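PDB 6K11: Lpg2148(MvcA), which probably acts as a deamidase-related Legionella effector that removes ubiquitin from the host enzyme UBE2N and so regulates its activity. Local coordinates for residues R128-I133 with F227-H232; A148-I153 with Y161-M166; E296-Y301 with N319-P324; E97-D102 with K284-G289. All coordinates share one frame; numbering follows the deposited sequence.

Interaction 1. Residues R128-I133 with F227-H232; sequences REDPPI and FWIGSH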
loop_
_atom_site.group_PDB
_atom_site.type_symbol
_atom_site.label_atom_id
_atom_site.label_comp_id
_atom_site.label_asym_id
_atom_site.label_seq_id
_atom_site.Cartn_x
_atom_site.Cartn_y
_atom_site.Cartn_z
ATOM N N ARG A 128 0.881 -1.569 9.660
ATOM C CA ARG A 128 0.952 -0.816 10.902
ATOM C C ARG A 128 -0.254 -1.160 11.767
ATOM O O ARG A 128 -1.333 -1.464 11.256
ATOM C CB ARG A 128 0.994 0.686 10.643
ATOM C CG ARG A 128 -0.220 1.214 9.936
ATOM C CD ARG A 128 -0.005 2.666 9.582
ATOM N NE ARG A 128 -1.266 3.372 9.419
ATOM C CZ ARG A 128 -1.910 3.480 8.268
ATOM N NH1 ARG A 128 -1.404 2.924 7.163
ATOM N NH2 ARG A 128 -3.049 4.153 8.221
ATOM N N GLU A 129 -0.055 -1.116 13.081
ATOM C CA GLU A 129 -1.111 -1.443 14.033
ATOM C C GLU A 129 -1.858 -0.169 14.396
ATOM O O GLU A 129 -1.271 0.770 14.949
ATOM C CB GLU A 129 -0.534 -2.116 15.275
ATOM C CG GLU A 129 -1.574 -2.841 16.113
ATOM C CD GLU A 129 -1.003 -3.336 17.425
ATOM O OE1 GLU A 129 -0.083 -2.670 17.948
ATOM O OE2 GLU A 129 -1.467 -4.381 17.935
ATOM N N ASP A 130 -3.148 -0.136 14.082
ATOM C CA ASP A 130 -3.935 1.095 14.113
ATOM C C ASP A 130 -5.283 0.837 14.787
ATOM O O ASP A 130 -6.336 0.911 14.146
ATOM C CB ASP A 130 -4.120 1.620 12.687
ATOM C CG ASP A 130 -4.768 2.985 12.638
ATOM O OD1 ASP A 130 -4.487 3.809 13.535
ATOM O OD2 ASP A 130 -5.543 3.234 11.693
ATOM N N PRO A 131 -5.288 0.548 16.091
ATOM C CA PRO A 131 -6.578 0.302 16.798
ATOM C C PRO A 131 -7.371 1.591 16.943
ATOM O O PRO A 131 -6.804 2.690 16.808
ATOM C CB PRO A 131 -6.135 -0.240 18.166
ATOM C CG PRO A 131 -4.762 0.366 18.379
ATOM C CD PRO A 131 -4.130 0.453 17.004
ATOM N N PRO A 132 -8.682 1.509 17.209
ATOM C CA PRO A 132 -9.458 2.733 17.441
ATOM C C PRO A 132 -8.970 3.443 18.691
ATOM O O PRO A 132 -8.457 2.824 19.621
ATOM C CB PRO A 132 -10.895 2.225 17.616
ATOM C CG PRO A 132 -10.723 0.821 18.137
ATOM C CD PRO A 132 -9.497 0.293 17.415
ATOM N N ILE A 133 -9.112 4.767 18.700
ATOM C CA ILE A 133 -8.647 5.569 19.823
ATOM C C ILE A 133 -9.729 6.471 20.388
ATOM O O ILE A 133 -9.481 7.163 21.379
ATOM C CB ILE A 133 -7.407 6.416 19.459
ATOM C CG1 ILE A 133 -7.709 7.342 18.282
ATOM C CG2 ILE A 133 -6.189 5.530 19.178
ATOM C CD1 ILE A 133 -6.807 8.604 18.234
ATOM N N PHE A 227 -6.617 -5.105 13.701
ATOM C CA PHE A 227 -6.246 -3.694 13.777
ATOM C C PHE A 227 -5.117 -3.322 12.816
ATOM O O PHE A 227 -4.756 -2.141 12.731
ATOM C CB PHE A 227 -5.808 -3.334 15.191
ATOM C CG PHE A 227 -6.859 -3.580 16.232
ATOM C CD1 PHE A 227 -8.187 -3.268 15.981
ATOM C CD2 PHE A 227 -6.511 -4.106 17.470
ATOM C CE1 PHE A 227 -9.154 -3.487 16.949
ATOM C CE2 PHE A 227 -7.478 -4.325 18.448
ATOM C CZ PHE A 227 -8.796 -4.019 18.185
ATOM N N TRP A 228 -4.545 -4.291 12.117
ATOM C CA TRP A 228 -3.419 -4.012 11.235
ATOM C C TRP A 228 -3.916 -3.528 9.876
ATOM O O TRP A 228 -4.933 -4.007 9.360
ATOM C CB TRP A 228 -2.558 -5.261 11.073
ATOM C CG TRP A 228 -1.881 -5.692 12.352
ATOM C CD1 TRP A 228 -2.365 -6.569 13.288
ATOM C CD2 TRP A 228 -0.595 -5.264 12.830
ATOM N NE1 TRP A 228 -1.452 -6.721 14.312
ATOM C CE2 TRP A 228 -0.361 -5.927 14.056
ATOM C CE3 TRP A 228 0.381 -4.387 12.338
ATOM C CZ2 TRP A 228 0.807 -5.737 14.797
ATOM C CZ3 TRP A 228 1.542 -4.196 13.076
ATOM C CH2 TRP A 228 1.744 -4.869 14.294
ATOM N N ILE A 229 -3.211 -2.553 9.305
ATOM C CA ILE A 229 -3.567 -2.008 7.997
ATOM C C ILE A 229 -2.297 -1.829 7.167
ATOM O O ILE A 229 -1.234 -1.504 7.705
ATOM C CB ILE A 229 -4.347 -0.683 8.144
ATOM C CG1 ILE A 229 -4.768 -0.125 6.788
ATOM C CG2 ILE A 229 -3.546 0.341 8.914
ATOM C CD1 ILE A 229 -5.627 1.112 6.917
ATOM N N GLY A 230 -2.411 -2.062 5.860
ATOM C CA GLY A 230 -1.283 -1.951 4.948
ATOM C C GLY A 230 -0.581 -0.606 5.004
ATOM O O GLY A 230 -1.217 0.451 4.909
ATOM N N SER A 231 0.734 -0.630 5.186
ATOM C CA SER A 231 1.549 0.580 5.180
ATOM C C SER A 231 2.396 0.709 3.922
ATOM O O SER A 231 2.558 1.814 3.399
ATOM C CB SER A 231 2.462 0.605 6.422
ATOM O OG SER A 231 3.197 1.817 6.522
ATOM N N HIS A 232 2.922 -0.398 3.405
ATOM C CA HIS A 232 3.843 -0.324 2.279
ATOM C C HIS A 232 3.947 -1.711 1.672
ATOM O O HIS A 232 3.676 -2.720 2.329
ATOM C CB HIS A 232 5.222 0.217 2.722
ATOM C CG HIS A 232 6.165 0.501 1.591
ATOM N ND1 HIS A 232 5.755 1.066 0.401
ATOM C CD2 HIS A 232 7.506 0.319 1.479
ATOM C CE1 HIS A 232 6.798 1.197 -0.406
ATOM N NE2 HIS A 232 7.874 0.761 0.228
#
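R128 and I229 form an antiparallel hydrogen-bonded pair: R128 N donates to I229 O and I229 N to R128 O, both at 2.9 Å. The ladder runs on past the end of strand 120-129, since D130 N donates a hydrogen bond to F227 O at 2.9 Å, from above that carbonyl's plane. Packing is close on both faces of the pairing. On one, the methylene E129 CB sits 3.6 Å from the centroid of the W228 six-membered ring, only 8° off its normal, a clear CH-pi contact, while the cation of R326 also meets this indole. On the other, R128 CG stands between its backbone N and carbonyl carbon (chi1 61°), and the chain beyond runs beside I229, whose CG2 lies over the centre of one guanidinium face. Beyond the strand, P131 CB rests over one face of the F227 ring, and P132 CD comes within 3.8 Å of F227 CE1. The loose side is the guanidinium end, where R128 NH1 and O of the exposed G230 approach to 3.4 Å without a bond. Further along, S231 and H232 both face I126, a classic beta bulge. Backbone bonds thus set the register, whereas CH-pi contacts cover one face of each ring where the strand pairing ends.

Interaction 2. Residues A148-I153 with Y161-M166; sequences AVKNKI and YFIDKM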
loop_
_atom_site.group_PDB
_atom_site.type_symbol
_atom_site.label_atom_id
_atom_site.label_comp_id
_atom_site.label_asym_id
_atom_site.label_seq_id
_atom_site.Cartn_x
_atom_site.Cartn_y
_atom_site.Cartn_z
ATOM N N ALA A 148 -20.765 6.624 8.687
ATOM C CA ALA A 148 -20.033 7.003 9.888
ATOM C C ALA A 148 -18.532 6.818 9.688
ATOM O O ALA A 148 -18.085 5.968 8.910
ATOM C CB ALA A 148 -20.518 6.174 11.083
ATOM N N VAL A 149 -17.747 7.633 10.395
ATOM C CA VAL A 149 -16.296 7.535 10.280
ATOM C C VAL A 149 -15.831 6.178 10.787
ATOM O O VAL A 149 -16.304 5.673 11.814
ATOM C CB VAL A 149 -15.602 8.678 11.039
ATOM C CG1 VAL A 149 -14.073 8.544 10.943
ATOM C CG2 VAL A 149 -16.052 10.022 10.494
ATOM N N LYS A 150 -14.895 5.582 10.062
ATOM C CA LYS A 150 -14.435 4.237 10.353
ATOM C C LYS A 150 -13.356 4.239 11.443
ATOM O O LYS A 150 -12.712 5.256 11.727
ATOM C CB LYS A 150 -13.913 3.586 9.065
ATOM C CG LYS A 150 -14.975 3.489 7.962
ATOM C CD LYS A 150 -14.408 2.857 6.683
ATOM C CE LYS A 150 -14.802 3.666 5.451
ATOM N NZ LYS A 150 -15.270 2.783 4.354
ATOM N N ASN A 151 -13.169 3.065 12.059
ATOM C CA ASN A 151 -12.169 2.828 13.112
ATOM C C ASN A 151 -12.470 3.647 14.368
ATOM O O ASN A 151 -11.584 4.273 14.961
ATOM C CB ASN A 151 -10.738 3.073 12.627
ATOM C CG ASN A 151 -9.710 2.290 13.448
ATOM O OD1 ASN A 151 -10.034 1.257 14.051
ATOM N ND2 ASN A 151 -8.467 2.773 13.472
ATOM N N LYS A 152 -13.735 3.613 14.784
ATOM C CA LYS A 152 -14.177 4.223 16.028
ATOM C C LYS A 152 -15.161 3.279 16.710
ATOM O O LYS A 152 -15.796 2.442 16.058
ATOM C CB LYS A 152 -14.852 5.586 15.791
ATOM C CG LYS A 152 -13.931 6.666 15.214
ATOM C CD LYS A 152 -14.693 7.972 15.004
ATOM C CE LYS A 152 -13.756 9.111 14.584
ATOM N NZ LYS A 152 -14.483 10.408 14.399
ATOM N N ILE A 153 -15.269 3.405 18.029
ATOM C CA ILE A 153 -16.334 2.739 18.778
ATOM C C ILE A 153 -17.503 3.701 18.900
ATOM O O ILE A 153 -17.307 4.889 19.177
ATOM C CB ILE A 153 -15.832 2.286 20.159
ATOM C CG1 ILE A 153 -14.806 1.166 20.001
ATOM C CG2 ILE A 153 -17.015 1.844 21.032
ATOM C CD1 ILE A 153 -14.098 0.799 21.282
ATOM N N TYR A 161 -21.128 -0.487 19.250
ATOM C CA TYR A 161 -20.557 -0.973 18.003
ATOM C C TYR A 161 -19.083 -0.606 17.893
ATOM O O TYR A 161 -18.619 0.393 18.468
ATOM C CB TYR A 161 -21.270 -0.357 16.783
ATOM C CG TYR A 161 -22.634 -0.902 16.426
ATOM C CD1 TYR A 161 -22.833 -2.268 16.189
ATOM C CD2 TYR A 161 -23.712 -0.041 16.248
ATOM C CE1 TYR A 161 -24.074 -2.752 15.830
ATOM C CE2 TYR A 161 -24.948 -0.514 15.893
ATOM C CZ TYR A 161 -25.126 -1.865 15.682
ATOM O OH TYR A 161 -26.365 -2.330 15.327
ATOM N N PHE A 162 -18.354 -1.412 17.120
ATOM C CA PHE A 162 -17.051 -1.036 16.598
ATOM C C PHE A 162 -17.163 -1.131 15.086
ATOM O O PHE A 162 -17.625 -2.154 14.565
ATOM C CB PHE A 162 -15.931 -1.942 17.140
ATOM C CG PHE A 162 -14.614 -1.804 16.415
ATOM C CD1 PHE A 162 -14.022 -0.555 16.244
ATOM C CD2 PHE A 162 -13.962 -2.925 15.929
ATOM C CE1 PHE A 162 -12.798 -0.424 15.576
ATOM C CE2 PHE A 162 -12.735 -2.816 15.262
ATOM C CZ PHE A 162 -12.151 -1.560 15.081
ATOM N N ILE A 163 -16.824 -0.041 14.392
ATOM C CA ILE A 163 -16.701 -0.038 12.936
ATOM C C ILE A 163 -15.220 -0.108 12.616
ATOM O O ILE A 163 -14.464 0.784 13.019
ATOM C CB ILE A 163 -17.324 1.219 12.310
ATOM C CG1 ILE A 163 -18.808 1.306 12.619
ATOM C CG2 ILE A 163 -17.059 1.238 10.788
ATOM C CD1 ILE A 163 -19.480 2.521 12.008
ATOM N N ASP A 164 -14.791 -1.156 11.905
ATOM C CA ASP A 164 -13.368 -1.335 11.690
ATOM C C ASP A 164 -12.891 -0.563 10.451
ATOM O O ASP A 164 -13.645 0.181 9.817
ATOM C CB ASP A 164 -13.015 -2.827 11.631
ATOM C CG ASP A 164 -13.359 -3.503 10.296
ATOM O OD1 ASP A 164 -14.064 -2.930 9.427
ATOM O OD2 ASP A 164 -12.942 -4.674 10.149
ATOM N N LYS A 165 -11.601 -0.738 10.132
ATOM C CA LYS A 165 -10.953 -0.017 9.033
ATOM C C LYS A 165 -11.696 -0.198 7.710
ATOM O O LYS A 165 -11.773 0.736 6.904
ATOM C CB LYS A 165 -9.492 -0.478 8.900
ATOM C CG LYS A 165 -9.330 -1.867 8.293
ATOM C CD LYS A 165 -7.976 -2.514 8.572
ATOM C CE LYS A 165 -8.109 -4.033 8.507
ATOM N NZ LYS A 165 -6.887 -4.737 8.067
ATOM N N MET A 166 -12.260 -1.382 7.472
ATOM C CA MET A 166 -12.982 -1.665 6.237
ATOM C C MET A 166 -14.448 -1.266 6.292
ATOM O O MET A 166 -15.147 -1.380 5.280
ATOM C CB MET A 166 -12.861 -3.147 5.897
ATOM C CG MET A 166 -11.426 -3.654 5.941
ATOM S SD MET A 166 -10.498 -3.249 4.443
ATOM C CE MET A 166 -9.859 -1.602 4.744
#
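I163 O receives two neighbouring amides, N151 N at 2.8 Å and K152 N at 3.4 Å. Both bonds are weak, so this oxygen is shared between two donors, each at a bent angle. The straighter link is the return bond from I163 N to K152 O, 3.2 Å long with an angle of 166° at the hydrogen. N151 and K152 face I163 in a beta bulge, and the left-handed backbone of N151 (phi 65°) at its first position makes it the G1 type. The bulge lies at the open end of the hairpin of strands 152-155 and 160-163, within the MvcA insertion domain. Next to it, I153 and F162 form a non-hydrogen-bonded pair, with I153 CA 3.3 Å from Y161 O. F162 meets the bulge with its rim: N151 OD1 lies in the ring plane, 3.6 Å from F162 CE1, and K152 O also approaches the edge. With N151 CG anti to its backbone N (chi1 -155°), the amide stands alongside that ring, and its ND2 bonds D130 O. On the side of I163, its CD1 touches A148 CB at 3.9 Å. K150 crosses I163 at about a right angle and carries its CD to 3.4 Å from K165 O.

Interaction 3. Residues E296-Y301 with N319-P324; sequences ERSDIY and NEKRQP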
loop_
_atom_site.group_PDB
_atom_site.type_symbol
_atom_site.label_atom_id
_atom_site.label_comp_id
_atom_site.label_asym_id
_atom_site.label_seq_id
_atom_site.Cartn_x
_atom_site.Cartn_y
_atom_site.Cartn_z
ATOM N N GLU A 296 14.017 5.114 15.955
ATOM C CA GLU A 296 14.660 4.010 15.244
ATOM C C GLU A 296 13.770 3.472 14.126
ATOM O O GLU A 296 14.254 3.174 13.023
ATOM C CB GLU A 296 15.008 2.895 16.229
ATOM C CG GLU A 296 15.708 1.676 15.615
ATOM C CD GLU A 296 15.968 0.582 16.649
ATOM O OE1 GLU A 296 15.159 0.449 17.591
ATOM O OE2 GLU A 296 16.985 -0.134 16.530
ATOM N N ARG A 297 12.471 3.323 14.404
ATOM C CA ARG A 297 11.520 2.876 13.388
ATOM C C ARG A 297 11.478 3.847 12.212
ATOM O O ARG A 297 11.542 3.438 11.046
ATOM C CB ARG A 297 10.137 2.743 14.023
ATOM C CG ARG A 297 9.121 2.010 13.196
ATOM C CD ARG A 297 7.730 2.102 13.844
ATOM N NE ARG A 297 7.625 1.300 15.064
ATOM C CZ ARG A 297 7.288 1.777 16.264
ATOM N NH1 ARG A 297 7.007 3.069 16.434
ATOM N NH2 ARG A 297 7.221 0.948 17.302
ATOM N N SER A 298 11.372 5.148 12.515
ATOM C CA SER A 298 11.309 6.173 11.480
ATOM C C SER A 298 12.568 6.177 10.617
ATOM O O SER A 298 12.483 6.274 9.385
ATOM C CB SER A 298 11.097 7.542 12.134
ATOM O OG SER A 298 9.865 7.571 12.848
ATOM N N ASP A 299 13.742 6.073 11.256
ATOM C CA ASP A 299 15.019 6.107 10.548
ATOM C C ASP A 299 15.153 4.950 9.562
ATOM O O ASP A 299 15.648 5.138 8.442
ATOM C CB ASP A 299 16.175 6.060 11.549
ATOM C CG ASP A 299 16.439 7.405 12.229
ATOM O OD1 ASP A 299 15.842 8.438 11.829
ATOM O OD2 ASP A 299 17.254 7.410 13.177
ATOM N N ILE A 300 14.756 3.737 9.970
ATOM C CA ILE A 300 14.895 2.584 9.083
ATOM C C ILE A 300 13.891 2.667 7.940
ATOM O O ILE A 300 14.219 2.378 6.773
ATOM C CB ILE A 300 14.724 1.277 9.872
ATOM C CG1 ILE A 300 15.826 1.140 10.926
ATOM C CG2 ILE A 300 14.741 0.071 8.909
ATOM C CD1 ILE A 300 15.766 -0.191 11.643
ATOM N N TYR A 301 12.648 3.020 8.268
ATOM C CA TYR A 301 11.607 3.207 7.262
ATOM C C TYR A 301 12.039 4.226 6.208
ATOM O O TYR A 301 11.944 3.968 5.004
ATOM C CB TYR A 301 10.322 3.643 7.959
ATOM C CG TYR A 301 9.043 3.455 7.148
ATOM C CD1 TYR A 301 8.650 4.400 6.206
ATOM C CD2 TYR A 301 8.212 2.350 7.360
ATOM C CE1 TYR A 301 7.469 4.236 5.470
ATOM C CE2 TYR A 301 7.030 2.189 6.637
ATOM C CZ TYR A 301 6.666 3.137 5.702
ATOM O OH TYR A 301 5.501 2.973 4.982
ATOM N N ASN A 319 5.450 13.129 10.201
ATOM C CA ASN A 319 5.478 11.879 9.458
ATOM C C ASN A 319 6.253 10.783 10.178
ATOM O O ASN A 319 6.595 9.771 9.557
ATOM C CB ASN A 319 6.054 12.126 8.062
ATOM C CG ASN A 319 5.247 13.150 7.291
ATOM O OD1 ASN A 319 4.060 12.948 7.048
ATOM N ND2 ASN A 319 5.876 14.263 6.928
ATOM N N GLU A 320 6.520 10.959 11.475
ATOM C CA GLU A 320 7.178 9.927 12.265
ATOM C C GLU A 320 6.356 8.645 12.251
ATOM O O GLU A 320 5.128 8.672 12.153
ATOM C CB GLU A 320 7.363 10.393 13.714
ATOM C CG GLU A 320 8.566 11.294 13.937
ATOM C CD GLU A 320 8.604 11.899 15.346
ATOM O OE1 GLU A 320 7.602 11.777 16.097
ATOM O OE2 GLU A 320 9.640 12.505 15.695
ATOM N N LYS A 321 7.049 7.511 12.342
ATOM C CA LYS A 321 6.391 6.206 12.413
ATOM C C LYS A 321 6.204 5.887 13.889
ATOM O O LYS A 321 7.077 5.304 14.538
ATOM C CB LYS A 321 7.212 5.137 11.702
ATOM C CG LYS A 321 7.358 5.343 10.193
ATOM C CD LYS A 321 6.007 5.359 9.460
ATOM C CE LYS A 321 6.069 6.281 8.246
ATOM N NZ LYS A 321 4.742 6.848 7.887
ATOM N N ARG A 322 5.053 6.281 14.426
ATOM C CA ARG A 322 4.766 6.166 15.852
ATOM C C ARG A 322 3.991 4.910 16.212
ATOM O O ARG A 322 3.758 4.665 17.401
ATOM C CB ARG A 322 3.997 7.392 16.326
ATOM C CG ARG A 322 4.809 8.655 16.230
ATOM C CD ARG A 322 4.030 9.858 16.731
ATOM N NE ARG A 322 4.829 11.072 16.630
ATOM C CZ ARG A 322 4.393 12.211 16.102
ATOM N NH1 ARG A 322 3.158 12.297 15.629
ATOM N NH2 ARG A 322 5.192 13.270 16.057
ATOM N N GLN A 323 3.591 4.116 15.232
ATOM C CA GLN A 323 2.828 2.916 15.532
ATOM C C GLN A 323 3.643 1.661 15.251
ATOM O O GLN A 323 4.499 1.656 14.356
ATOM C CB GLN A 323 1.533 2.860 14.708
ATOM C CG GLN A 323 0.630 4.082 14.863
ATOM C CD GLN A 323 -0.564 4.005 13.928
ATOM O OE1 GLN A 323 -0.415 3.736 12.732
ATOM N NE2 GLN A 323 -1.760 4.224 14.470
ATOM N N PRO A 324 3.389 0.580 15.991
ATOM C CA PRO A 324 4.064 -0.690 15.700
ATOM C C PRO A 324 3.876 -1.099 14.250
ATOM O O PRO A 324 2.820 -0.872 13.654
ATOM C CB PRO A 324 3.371 -1.683 16.647
ATOM C CG PRO A 324 2.855 -0.837 17.775
ATOM C CD PRO A 324 2.482 0.478 17.153
#
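R297 and Y301, one helical turn apart, both set CG anti to the backbone N (chi1 -167° and -161°), and both reach toward K321 in the loop. Further out, the bend of R297 at chi3 (-71°) turns NE toward the loop, and the guanidinium beyond it lies against the loop backbone. NH1 donates to K321 O at 2.9 Å, with that oxygen in the guanidinium plane, while Q323 O lies above one face, near NE but poorly angled for a bond. NH2 turns to T291 O, so the group is gripped by carbonyls of two loops. S298 OG accepts a hydrogen bond from K321 N at 2.9 Å and is also bonded to T294 O, one turn back in its own helix; K321 thus has its amide and its carbonyl both held by the helix. Its side chain, bent at chi2 and chi3, passes across the Y301 ring: CE stands 3.9 Å from the centroid, over the face, and NZ makes an off-centre cation-pi contact at 4.9 Å. On the outer side, R322 NH2 pairs with E320 OE1 at 2.8 Å in a salt bridge. The arrangement is a helix-to-loop packing, in which the R297, S298 and Y301 face of helix 294-305 holds the irregular chain leading into the inner strand 325-333 of the antiparallel sheet.

Interaction 4. Residues E97-D102 with K284-G289; sequences EALSAD and KLAVLG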
loop_
_atom_site.group_PDB
_atom_site.type_symbol
_atom_site.label_atom_id
_atom_site.label_comp_id
_atom_site.label_asym_id
_atom_site.label_seq_id
_atom_site.Cartn_x
_atom_site.Cartn_y
_atom_site.Cartn_z
ATOM N N GLU A 97 3.950 -14.973 5.107
ATOM C CA GLU A 97 4.547 -15.411 6.363
ATOM C C GLU A 97 5.119 -14.226 7.137
ATOM O O GLU A 97 5.759 -13.337 6.568
ATOM C CB GLU A 97 5.632 -16.464 6.122
ATOM C CG GLU A 97 5.047 -17.845 5.962
ATOM C CD GLU A 97 6.099 -18.859 5.592
ATOM O OE1 GLU A 97 6.200 -19.110 4.363
ATOM O OE2 GLU A 97 6.801 -19.398 6.491
ATOM N N ALA A 98 4.876 -14.205 8.439
ATOM C CA ALA A 98 5.504 -13.183 9.261
ATOM C C ALA A 98 7.014 -13.395 9.290
ATOM O O ALA A 98 7.497 -14.525 9.400
ATOM C CB ALA A 98 4.917 -13.202 10.675
ATOM N N LEU A 99 7.764 -12.299 9.143
ATOM C CA LEU A 99 9.207 -12.356 9.327
ATOM C C LEU A 99 9.510 -12.667 10.789
ATOM O O LEU A 99 8.981 -12.012 11.692
ATOM C CB LEU A 99 9.859 -11.031 8.908
ATOM C CG LEU A 99 11.393 -10.981 8.874
ATOM C CD1 LEU A 99 11.949 -11.933 7.820
ATOM C CD2 LEU A 99 11.904 -9.549 8.635
ATOM N N SER A 100 10.340 -13.682 11.022
ATOM C CA SER A 100 10.747 -14.028 12.376
ATOM C C SER A 100 11.479 -12.853 13.033
ATOM O O SER A 100 11.909 -11.898 12.377
ATOM C CB SER A 100 11.641 -15.267 12.364
ATOM O OG SER A 100 13.006 -14.892 12.260
ATOM N N ALA A 101 11.629 -12.942 14.358
ATOM C CA ALA A 101 12.102 -11.794 15.127
ATOM C C ALA A 101 13.506 -11.364 14.716
ATOM O O ALA A 101 13.850 -10.181 14.845
ATOM C CB ALA A 101 12.057 -12.106 16.622
ATOM N N ASP A 102 14.328 -12.298 14.228
ATOM C CA ASP A 102 15.653 -11.979 13.709
ATOM C C ASP A 102 15.730 -12.049 12.190
ATOM O O ASP A 102 16.809 -11.827 11.628
ATOM C CB ASP A 102 16.694 -12.937 14.299
ATOM C CG ASP A 102 16.881 -12.760 15.791
ATOM O OD1 ASP A 102 16.956 -11.593 16.247
ATOM O OD2 ASP A 102 16.946 -13.781 16.510
ATOM N N LYS A 284 17.694 -5.409 9.256
ATOM C CA LYS A 284 17.070 -4.121 9.532
ATOM C C LYS A 284 15.552 -4.195 9.419
ATOM O O LYS A 284 14.841 -3.500 10.158
ATOM C CB LYS A 284 17.636 -3.059 8.591
ATOM C CG LYS A 284 18.986 -2.499 9.039
ATOM C CD LYS A 284 19.187 -1.080 8.496
ATOM C CE LYS A 284 20.289 -0.332 9.232
ATOM N NZ LYS A 284 20.699 0.906 8.497
ATOM N N LEU A 285 15.037 -5.023 8.504
ATOM C CA LEU A 285 13.594 -5.255 8.439
ATOM C C LEU A 285 13.085 -5.862 9.737
ATOM O O LEU A 285 12.035 -5.467 10.253
ATOM C CB LEU A 285 13.246 -6.180 7.270
ATOM C CG LEU A 285 13.244 -5.596 5.860
ATOM C CD1 LEU A 285 12.753 -6.655 4.849
ATOM C CD2 LEU A 285 12.401 -4.345 5.790
ATOM N N ALA A 286 13.814 -6.841 10.275
ATOM C CA ALA A 286 13.416 -7.425 11.555
ATOM C C ALA A 286 13.386 -6.373 12.664
ATOM O O ALA A 286 12.476 -6.376 13.501
ATOM C CB ALA A 286 14.351 -8.580 11.918
ATOM N N VAL A 287 14.359 -5.460 12.680
ATOM C CA VAL A 287 14.330 -4.374 13.660
ATOM C C VAL A 287 13.111 -3.494 13.432
ATOM O O VAL A 287 12.448 -3.061 14.387
ATOM C CB VAL A 287 15.624 -3.543 13.604
ATOM C CG1 VAL A 287 15.509 -2.351 14.540
ATOM C CG2 VAL A 287 16.849 -4.398 13.969
ATOM N N LEU A 288 12.804 -3.206 12.160
ATOM C CA LEU A 288 11.637 -2.389 11.837
ATOM C C LEU A 288 10.367 -2.983 12.430
ATOM O O LEU A 288 9.477 -2.249 12.875
ATOM C CB LEU A 288 11.503 -2.247 10.319
ATOM C CG LEU A 288 10.452 -1.262 9.807
ATOM C CD1 LEU A 288 10.837 0.169 10.152
ATOM C CD2 LEU A 288 10.284 -1.441 8.297
ATOM N N GLY A 289 10.267 -4.307 12.453
ATOM C CA GLY A 289 9.065 -4.948 12.939
ATOM C C GLY A 289 9.108 -5.343 14.395
ATOM O O GLY A 289 8.235 -6.086 14.855
HETATM O O HOH W 1 11.096 -8.688 13.928
#
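L99 CD2 lies over the face of the L285-A286 peptide, almost directly above A286 N and 3.7 Å from it; the flat groups here are backbone peptides, as no aromatic ring enters this contact. At the peptide joining A101 to D102 the approach is different. A286 CB lies obliquely above and beyond A101 O, 3.4 Å from it, and reaches D102 C at 3.7 Å. A bridging water lies on the same side of that peptide plane, well tilted out of it. The setting is a helix packed beside the edge of an antiparallel sheet: the short outer strand 97-98 runs into a turn, and the turn folds over the last turn of helix 278-288. L99 supplies the apolar part. Its CG is anti to the backbone N (chi1 -173°), and from there the branch CD2 also comes to 3.9 Å from L285 CB. The L99 and L285 side chains cross at about a right angle, so one methyl of L99 meets the base of L285, whose own branches lead elsewhere. L99 also packs on F329 of the adjoining strand and on L106 of helix 104-111. Within the turn, N105 ND2 bonds A98 O and its OD1 bonds S100 N. The segments have no direct hydrogen bond; one water bridges their carbonyls. That water donates to A286 O at 2.7 Å and to A101 O at a longer 3.3 Å, while A286 O also takes a weak bond from G289 N.

Overall arrangement
Interactions 1, 3 and 4 all belong to the main antiparallel sheet and its flanking helices, whereas interaction 2 lies in the separate mixed sheet of the insertion domain. Interaction 1, a surface contact, touches interaction 2 through K165 and N151, and interaction 3 through Q323 and P324. Interactions 2, 3 and 4 are partly buried, and none is wholly core; 3 and 4 meet where helices 278-288 and 294-305 pack, V287 against I300. Chemistry follows place. Strand pairing dominates interactions 1 and 2, a regular ladder next to a classic bulge in the first, a G1 bulge in the second; interaction 3 relies on side chains gripping loop backbone, and interaction 4 on methyl packing and one water.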